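Galactitol-1-phosphate 5-dehydrogenase (Escherichia coli, PDB 4UEJ) oxidises galactitol 1-phosphate to D-tagatose 6-phosphate with NAD+ as a zinc-dependent, homodimeric dehydrogenase of galactitol metabolism. Local coordinates at residues 245-250 with 274-279. Numbering follows the deposited sequence.
Sequences LAVEIA and GKILRK
Two helices of the nucleotide-binding domain, 240-249 and 270-278, meet here near their C-terminal ends, their axes 43° apart in direction and 9.4 Å apart at closest approach. V247 supplies the apolar part of the contact. With CG1 anti to the backbone N (chi1 172°), the V247 and I276 side chains cross obliquely, bringing V247 CG1 to 3.8 Å from I276 CG1, and the same methyl also touches K275 CB; a beta-branched residue fits, since V247 CG2 also comes near I276 CG1 while the side chain touches L256 of strand 255-258. E248 starts out pointing away from the other helix, but its chain bends at chi2 (-68°) and swings the carboxylate back. E248 OE1 then takes K275 NZ at 2.6 Å on its syn lone pair, a short salt bridge in which the extended lysine crosses the glutamate at about a right angle. T272 holds E248 OE2 by a hydrogen bond, so both oxygens are fixed. A250 is the first residue to leave helical geometry, and the carbonyls at this helix end are gathered by K279. Fully extended beyond CG, that lysine donates hydrogen bonds from K279 NZ to V247 O (2.9 Å) and A250 O (2.8 Å), both in the carbonyl plane; the bond from K279 NZ to E248 O is weak. Ammonium charge suits a helix C terminus, where it would probably offset the negative end of the dipole, and lysine has the length to span the gap. I276 also packs on L258 of the second subunit. The contact is thus a lysine ammonium gathering the carbonyls at a helix C terminus, joined to a salt bridge, between neighbouring helices of the Rossmann fold, whose parallel sheet includes strands 231-235 and 255-258.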
# COMPACT_ATOMS: atom_id res chain seq x y z
N LEU A 245 10.29 -5.53 7.72
CA LEU A 245 11.61 -5.04 7.32
C LEU A 245 11.50 -4.06 6.16
O LEU A 245 12.14 -3.01 6.14
CB LEU A 245 12.52 -6.21 6.94
CG LEU A 245 13.90 -5.77 6.45
CD1 LEU A 245 14.69 -5.19 7.59
CD2 LEU A 245 14.63 -6.95 5.82
N ALA A 246 10.65 -4.41 5.19
CA ALA A 246 10.51 -3.59 4.00
C ALA A 246 10.05 -2.18 4.38
O ALA A 246 10.57 -1.19 3.88
CB ALA A 246 9.52 -4.25 3.04
N VAL A 247 9.09 -2.10 5.29
CA VAL A 247 8.60 -0.80 5.73
C VAL A 247 9.68 -0.05 6.49
O VAL A 247 9.87 1.15 6.29
CB VAL A 247 7.35 -0.94 6.61
CG1 VAL A 247 6.96 0.42 7.22
CG2 VAL A 247 6.20 -1.50 5.77
N GLU A 248 10.41 -0.76 7.34
CA GLU A 248 11.44 -0.12 8.15
C GLU A 248 12.62 0.41 7.32
O GLU A 248 13.20 1.45 7.66
CB GLU A 248 11.95 -1.08 9.23
CG GLU A 248 10.93 -1.31 10.34
CD GLU A 248 10.68 -0.07 11.18
OE1 GLU A 248 11.59 0.79 11.27
OE2 GLU A 248 9.59 0.07 11.76
N ILE A 249 12.98 -0.27 6.24
CA ILE A 249 14.14 0.18 5.49
C ILE A 249 13.79 1.13 4.38
O ILE A 249 14.67 1.81 3.85
CB ILE A 249 14.94 -1.00 4.89
CG1 ILE A 249 14.15 -1.69 3.77
CG2 ILE A 249 15.35 -1.96 5.99
CD1 ILE A 249 14.93 -2.78 3.07
N ALA A 250 12.50 1.21 4.04
CA ALA A 250 12.09 1.94 2.84
C ALA A 250 12.52 3.41 2.88
O ALA A 250 12.52 4.05 3.92
CB ALA A 250 10.59 1.85 2.66
N GLY A 274 3.12 3.80 11.21
CA GLY A 274 3.29 5.22 11.02
C GLY A 274 4.28 5.57 9.92
O GLY A 274 4.13 6.59 9.26
N LYS A 275 5.29 4.73 9.73
CA LYS A 275 6.28 4.96 8.69
C LYS A 275 5.67 4.80 7.31
O LYS A 275 6.13 5.44 6.36
CB LYS A 275 7.48 4.02 8.85
CG LYS A 275 8.32 4.36 10.06
CD LYS A 275 9.60 3.53 10.14
CE LYS A 275 10.45 3.99 11.31
NZ LYS A 275 11.82 3.36 11.34
N ILE A 276 4.66 3.95 7.17
CA ILE A 276 3.99 3.87 5.87
C ILE A 276 3.44 5.24 5.50
O ILE A 276 3.57 5.68 4.36
CB ILE A 276 2.85 2.84 5.87
CG1 ILE A 276 3.40 1.45 6.19
CG2 ILE A 276 2.11 2.87 4.55
CD1 ILE A 276 2.32 0.42 6.42
N LEU A 277 2.82 5.90 6.49
CA LEU A 277 2.32 7.26 6.28
C LEU A 277 3.45 8.27 6.15
O LEU A 277 3.51 9.01 5.17
CB LEU A 277 1.40 7.68 7.43
CG LEU A 277 -0.03 7.11 7.34
CD1 LEU A 277 -0.05 5.63 7.65
CD2 LEU A 277 -0.96 7.87 8.29
N ARG A 278 4.35 8.29 7.12
CA ARG A 278 5.38 9.32 7.16
C ARG A 278 6.31 9.30 5.95
O ARG A 278 6.73 10.37 5.49
CB ARG A 278 6.19 9.18 8.44
CG ARG A 278 5.45 9.69 9.67
CD ARG A 278 6.32 9.53 10.90
NE ARG A 278 5.88 10.38 12.00
CZ ARG A 278 4.94 10.03 12.86
NH1 ARG A 278 4.34 8.86 12.73
NH2 ARG A 278 4.59 10.86 13.84
N LYS A 279 6.64 8.11 5.46
CA LYS A 279 7.46 8.00 4.26
C LYS A 279 6.63 8.12 2.99
O LYS A 279 7.17 8.16 1.89
CB LYS A 279 8.21 6.66 4.24
CG LYS A 279 9.09 6.43 5.46
CD LYS A 279 9.73 5.05 5.38
CE LYS A 279 10.60 4.80 6.60
NZ LYS A 279 11.41 3.55 6.45